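Local coordinates for putative angiotensinogen (Lampetra fluviatilis, PDB 5INW), which binds heparin, which promotes its inhibition of thrombin, and belongs to the serpin family of serine protease inhibitors, at residues 111-115 against 154-158; 352-358 against 395-401. The protein carries 1 engineered substitution. Residues are numbered along the deposited sequence.

Interaction 1: 111-115 against 154-158; sequences LSIAS and FARLN
Helices that stand too far apart for backbone contact can still be coupled through a few long side chains, one of them a large aromatic, as the pair 111-115 and 154-158 illustrates. Both segments are regular α-helix, running roughly antiparallel, at a marked tilt: their N-to-C directions differ by 145° (signed crossing angle -145°) and the axes approach no closer than 12.2 Å. In register, Leu111 lies across from Asn158 and Ser115 across from Phe154, each pair 8.6 Å apart between CA atoms. Phe154 bridges the gap. Its CA-to-CB bond points toward the other helix, and a t rotamer with chi2 of 69° carries the ring tip inward, so that Phe154 CZ lies 4.1 Å from Ala114 CB and 3.4 Å from Ser115 OG. The ring meets Ser115 OG edge-on, with Leu111 O also near its plane. Ser115, in the m rotamer, donates from OG to Leu111 O at 2.8 Å; the same carbonyl accepts the helical bond from Ser115 N at 2.9 Å. Leu111 starts out sideways, but its mt rotamer brings CD2 to 4.1 Å from Leu157 CD2 and 3.9 Å from Asn158 OD1. Only 204 Å² is buried, consistent with side-chain ends reaching across, the Phe154 tip as far as the other helix's backbone. Val85 of helix 77-96 touches both Leu111 and Phe154, extending the apolar cluster to a third helix. This is the helical layer of the serpin fold, where helix B, behind the central sheet, is packed against helix D, the helix that binds heparin in antithrombin.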
loop_
_atom_site.group_PDB
_atom_site.type_symbol
_atom_site.label_atom_id
_atom_site.label_comp_id
_atom_site.label_asym_id
_atom_site.label_seq_id
_atom_site.Cartn_x
_atom_site.Cartn_y
_atom_site.Cartn_z
ATOM N N LEU A 111 3.629 2.397 -1.522
ATOM C CA LEU A 111 4.915 1.917 -2.081
ATOM C C LEU A 111 4.779 0.964 -3.257
ATOM O O LEU A 111 5.559 1.048 -4.215
ATOM C CB LEU A 111 5.744 1.181 -1.031
ATOM C CG LEU A 111 6.395 2.029 0.050
ATOM C CD1 LEU A 111 7.092 1.078 0.999
ATOM C CD2 LEU A 111 7.397 3.035 -0.491
ATOM N N SER A 112 3.848 0.017 -3.119
ATOM C CA SER A 112 3.631 -0.973 -4.151
ATOM C C SER A 112 3.181 -0.273 -5.417
ATOM O O SER A 112 3.704 -0.541 -6.501
ATOM C CB SER A 112 2.575 -2.002 -3.755
ATOM O OG SER A 112 2.478 -3.028 -4.737
ATOM N N ILE A 113 2.231 0.639 -5.259
ATOM C CA ILE A 113 1.712 1.321 -6.399
ATOM C C ILE A 113 2.757 2.261 -7.012
ATOM O O ILE A 113 2.872 2.367 -8.238
ATOM C CB ILE A 113 0.405 2.058 -6.077
ATOM C CG1 ILE A 113 -0.660 1.053 -5.657
ATOM C CG2 ILE A 113 -0.118 2.799 -7.329
ATOM C CD1 ILE A 113 -1.946 1.684 -5.121
ATOM N N ALA A 114 3.527 2.942 -6.168
ATOM C CA ALA A 114 4.603 3.834 -6.667
ATOM C C ALA A 114 5.700 3.059 -7.410
ATOM O O ALA A 114 6.266 3.566 -8.386
ATOM C CB ALA A 114 5.203 4.647 -5.541
ATOM N N SER A 115 6.001 1.849 -6.926
ATOM C CA SER A 115 6.982 1.035 -7.581
ATOM C C SER A 115 6.528 0.615 -8.950
ATOM O O SER A 115 7.321 0.661 -9.899
ATOM C CB SER A 115 7.287 -0.194 -6.779
ATOM O OG SER A 115 7.814 0.217 -5.574
ATOM N N PHE A 154 14.453 6.878 -4.656
ATOM C CA PHE A 154 13.407 5.864 -4.469
ATOM C C PHE A 154 13.964 4.436 -4.194
ATOM O O PHE A 154 13.465 3.717 -3.338
ATOM C CB PHE A 154 12.478 5.836 -5.695
ATOM C CG PHE A 154 11.283 4.968 -5.515
ATOM C CD1 PHE A 154 10.288 5.326 -4.620
ATOM C CD2 PHE A 154 11.165 3.759 -6.197
ATOM C CE1 PHE A 154 9.180 4.516 -4.417
ATOM C CE2 PHE A 154 10.058 2.934 -5.987
ATOM C CZ PHE A 154 9.054 3.326 -5.105
ATOM N N ALA A 155 14.994 4.016 -4.919
ATOM C CA ALA A 155 15.653 2.745 -4.664
ATOM C C ALA A 155 16.399 2.778 -3.327
ATOM O O ALA A 155 16.513 1.736 -2.668
ATOM C CB ALA A 155 16.601 2.364 -5.812
ATOM N N ARG A 156 16.919 3.941 -2.926
ATOM C CA ARG A 156 17.578 4.034 -1.618
ATOM C C ARG A 156 16.598 3.826 -0.477
ATOM O O ARG A 156 16.901 3.073 0.467
ATOM C CB ARG A 156 18.321 5.352 -1.400
ATOM C CG ARG A 156 19.289 5.291 -0.192
ATOM C CD ARG A 156 20.453 6.249 -0.325
ATOM N NE ARG A 156 20.878 6.252 -1.735
ATOM C CZ ARG A 156 21.607 7.207 -2.323
ATOM N NH1 ARG A 156 22.127 8.218 -1.618
ATOM N NH2 ARG A 156 21.874 7.109 -3.623
ATOM N N LEU A 157 15.446 4.508 -0.559
ATOM C CA LEU A 157 14.322 4.310 0.382
ATOM C C LEU A 157 13.966 2.829 0.496
ATOM O O LEU A 157 13.995 2.292 1.578
ATOM C CB LEU A 157 13.065 5.100 -0.052
ATOM C CG LEU A 157 11.802 4.985 0.838
ATOM C CD1 LEU A 157 12.084 5.585 2.202
ATOM C CD2 LEU A 157 10.541 5.611 0.240
ATOM N N ASN A 158 13.672 2.169 -0.621
ATOM C CA ASN A 158 13.328 0.751 -0.569
ATOM C C ASN A 158 14.434 -0.120 0.035
ATOM O O ASN A 158 14.166 -0.988 0.854
ATOM C CB ASN A 158 12.841 0.262 -1.919
ATOM C CG ASN A 158 11.473 0.843 -2.257
ATOM O OD1 ASN A 158 10.620 0.994 -1.375
ATOM N ND2 ASN A 158 11.250 1.156 -3.531
#

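Interaction 2: 352-358 against 395-401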
loop_
_atom_site.group_PDB
_atom_site.type_symbol
_atom_site.label_atom_id
_atom_site.label_comp_id
_atom_site.label_asym_id
_atom_site.label_seq_id
_atom_site.Cartn_x
_atom_site.Cartn_y
_atom_site.Cartn_z
ATOM N N PHE A 352 -8.992 -9.598 13.131
ATOM C CA PHE A 352 -9.690 -9.693 11.863
ATOM C C PHE A 352 -8.728 -9.885 10.732
ATOM O O PHE A 352 -7.547 -9.580 10.871
ATOM C CB PHE A 352 -10.472 -8.414 11.593
ATOM C CG PHE A 352 -9.618 -7.170 11.547
ATOM C CD1 PHE A 352 -9.297 -6.502 12.705
ATOM C CD2 PHE A 352 -9.135 -6.666 10.353
ATOM C CE1 PHE A 352 -8.500 -5.359 12.670
ATOM C CE2 PHE A 352 -8.342 -5.526 10.315
ATOM C CZ PHE A 352 -8.034 -4.866 11.479
ATOM N N LYS A 353 -9.246 -10.432 9.632
ATOM C CA LYS A 353 -8.541 -10.495 8.343
ATOM C C LYS A 353 -9.497 -9.903 7.310
ATOM O O LYS A 353 -10.587 -10.436 7.101
ATOM C CB LYS A 353 -8.161 -11.928 7.982
ATOM C CG LYS A 353 -7.106 -12.022 6.894
ATOM C CD LYS A 353 -6.696 -13.466 6.652
ATOM C CE LYS A 353 -5.363 -13.559 5.917
ATOM N NZ LYS A 353 -5.225 -14.910 5.276
ATOM N N ILE A 354 -9.108 -8.784 6.716
ATOM C CA ILE A 354 -9.859 -8.184 5.616
ATOM C C ILE A 354 -9.015 -8.076 4.352
ATOM O O ILE A 354 -7.807 -7.912 4.448
ATOM C CB ILE A 354 -10.388 -6.785 5.969
ATOM C CG1 ILE A 354 -9.270 -5.757 6.204
ATOM C CG2 ILE A 354 -11.314 -6.855 7.168
ATOM C CD1 ILE A 354 -9.679 -4.351 5.831
ATOM N N SER A 355 -9.629 -8.194 3.181
ATOM C CA SER A 355 -8.915 -7.988 1.909
ATOM C C SER A 355 -9.726 -7.169 0.967
ATOM O O SER A 355 -10.925 -7.262 0.976
ATOM C CB SER A 355 -8.531 -9.303 1.253
ATOM O OG SER A 355 -9.620 -10.174 1.160
ATOM N N VAL A 356 -9.067 -6.343 0.159
ATOM C CA VAL A 356 -9.712 -5.310 -0.681
ATOM C C VAL A 356 -9.105 -5.394 -2.072
ATOM O O VAL A 356 -7.925 -5.676 -2.194
ATOM C CB VAL A 356 -9.406 -3.922 -0.094
ATOM C CG1 VAL A 356 -10.050 -2.819 -0.927
ATOM C CG2 VAL A 356 -9.812 -3.855 1.390
ATOM N N SER A 357 -9.880 -5.149 -3.118
ATOM C CA SER A 357 -9.333 -5.097 -4.490
ATOM C C SER A 357 -9.687 -3.791 -5.119
ATOM O O SER A 357 -10.738 -3.248 -4.869
ATOM C CB SER A 357 -9.886 -6.209 -5.356
ATOM O OG SER A 357 -9.532 -7.443 -4.818
ATOM N N TYR A 358 -8.844 -3.322 -6.021
ATOM C CA TYR A 358 -9.148 -2.135 -6.777
ATOM C C TYR A 358 -8.768 -2.297 -8.225
ATOM O O TYR A 358 -7.926 -3.117 -8.587
ATOM C CB TYR A 358 -8.426 -0.935 -6.209
ATOM C CG TYR A 358 -8.653 -0.616 -4.728
ATOM C CD1 TYR A 358 -9.701 0.186 -4.323
ATOM C CD2 TYR A 358 -7.753 -1.059 -3.768
ATOM C CE1 TYR A 358 -9.875 0.524 -3.011
ATOM C CE2 TYR A 358 -7.907 -0.729 -2.446
ATOM C CZ TYR A 358 -8.977 0.062 -2.064
ATOM O OH TYR A 358 -9.151 0.379 -0.735
ATOM N N HIS A 395 -4.864 -3.359 -7.998
ATOM C CA HIS A 395 -4.182 -3.311 -6.730
ATOM C C HIS A 395 -4.992 -4.144 -5.797
ATOM O O HIS A 395 -6.162 -4.014 -5.746
ATOM C CB HIS A 395 -4.042 -1.902 -6.195
ATOM C CG HIS A 395 -3.242 -1.845 -4.947
ATOM N ND1 HIS A 395 -1.867 -1.857 -4.945
ATOM C CD2 HIS A 395 -3.615 -1.892 -3.655
ATOM C CE1 HIS A 395 -1.433 -1.873 -3.702
ATOM N NE2 HIS A 395 -2.475 -1.887 -2.902
ATOM N N LYS A 396 -4.350 -5.045 -5.095
ATOM C CA LYS A 396 -5.007 -6.016 -4.212
ATOM C C LYS A 396 -4.195 -6.025 -2.900
ATOM O O LYS A 396 -2.945 -5.989 -2.926
ATOM C CB LYS A 396 -4.981 -7.366 -4.912
ATOM C CG LYS A 396 -6.054 -8.341 -4.501
ATOM C CD LYS A 396 -5.670 -9.203 -3.275
ATOM C CE LYS A 396 -6.841 -10.065 -2.794
ATOM N NZ LYS A 396 -6.379 -11.353 -2.215
ATOM N N SER A 397 -4.864 -6.000 -1.752
ATOM C CA SER A 397 -4.152 -5.982 -0.451
ATOM C C SER A 397 -4.870 -6.714 0.658
ATOM O O SER A 397 -6.064 -6.836 0.607
ATOM C CB SER A 397 -3.905 -4.541 -0.030
ATOM O OG SER A 397 -5.162 -3.907 0.070
ATOM N N VAL A 398 -4.139 -7.207 1.649
ATOM C CA VAL A 398 -4.722 -7.925 2.773
ATOM C C VAL A 398 -4.143 -7.465 4.121
ATOM O O VAL A 398 -2.956 -7.211 4.213
ATOM C CB VAL A 398 -4.473 -9.427 2.674
ATOM C CG1 VAL A 398 -5.283 -10.178 3.752
ATOM C CG2 VAL A 398 -4.831 -9.946 1.304
ATOM N N LEU A 399 -4.996 -7.355 5.148
ATOM C CA LEU A 399 -4.588 -6.925 6.480
ATOM C C LEU A 399 -5.076 -7.954 7.475
ATOM O O LEU A 399 -6.234 -8.263 7.485
ATOM C CB LEU A 399 -5.140 -5.525 6.823
ATOM C CG LEU A 399 -4.790 -5.035 8.239
ATOM C CD1 LEU A 399 -3.275 -5.000 8.468
ATOM C CD2 LEU A 399 -5.412 -3.670 8.523
ATOM N N HIS A 400 -4.170 -8.488 8.274
ATOM C CA HIS A 400 -4.480 -9.486 9.257
ATOM C C HIS A 400 -3.904 -8.966 10.560
ATOM O O HIS A 400 -2.729 -8.778 10.677
ATOM C CB HIS A 400 -3.882 -10.848 8.836
ATOM C CG HIS A 400 -4.294 -12.018 9.694
ATOM N ND1 HIS A 400 -3.544 -13.180 9.784
ATOM C CD2 HIS A 400 -5.361 -12.204 10.514
ATOM C CE1 HIS A 400 -4.134 -14.032 10.611
ATOM N NE2 HIS A 400 -5.245 -13.468 11.059
ATOM N N VAL A 401 -4.760 -8.652 11.503
ATOM C CA VAL A 401 -4.350 -8.296 12.840
ATOM C C VAL A 401 -4.725 -9.445 13.811
ATOM O O VAL A 401 -5.848 -9.985 13.760
ATOM C CB VAL A 401 -5.010 -6.958 13.272
ATOM C CG1 VAL A 401 -4.658 -6.619 14.712
ATOM C CG2 VAL A 401 -4.581 -5.836 12.320
#
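Phe352 lays one face of its ring over Val401, with Phe352 CZ 3.7 Å from Val401 CG2, while its edge meets Leu399, Phe352 CE2 lying 3.9 Å from Leu399 CD2. The p rotamer of Phe352 makes both contacts possible by leaning the ring across the neighbouring strand. Beneath runs an unbroken antiparallel ladder, its strands at 173°. Hydrogen-bonded pairs alternate with non-hydrogen-bonded ones, and eight backbone bonds range from 2.8 Å, between Tyr358 N and His395 O, to 3.2 Å, between Phe352 N and Val401 O. CA-H...O contacts supplement them, as from Lys353 CA to Leu399 O at 3.3 Å.

The alternation sorts the side chains. Phe352, Ile354, Val356 and Tyr358 share a face with His395, Ser397, Leu399 and Val401; there Tyr358 OH and Ser397 OG hydrogen-bond to the backbone of Phe107, and His395 ND1 pairs with Thr412 OG1. The other face is more exposed: the aliphatic part of Lys353 lies over the His400 ring, and Ser355 CB is 3.8 Å from Val398 CG2. Strand 405-417 extends the sheet on the far side of 395-401. Strands so ordered are those of serpin β-sheet A, here s6A and s5A, in the cleaved form with the reactive loop inserted beside s5A.

Overall arrangement
Interaction 1 precedes interaction 2 along the chain, and their centres lie about 20 Å apart within one serpin fold: the first joins helices 110-122 and 150-161, the second joins strands 345-359 and 389-401 of the large sheet. They nevertheless touch, because helix 110-122 lies against the sheet: Ile113 CG1 lies 3.2 Å from His395 ND1, a packing contact. Ser112 and His395 both hydrogen-bond to Thr412 on strand 405-417, the inserted reactive loop, and Ser112 also to Asn244 on strand 238-251. This meeting point corresponds to the serpin shutter region, where the sheet opens to admit the loop; here the loop, as strand 405-417, already fills the gap, in keeping with the cleaved state.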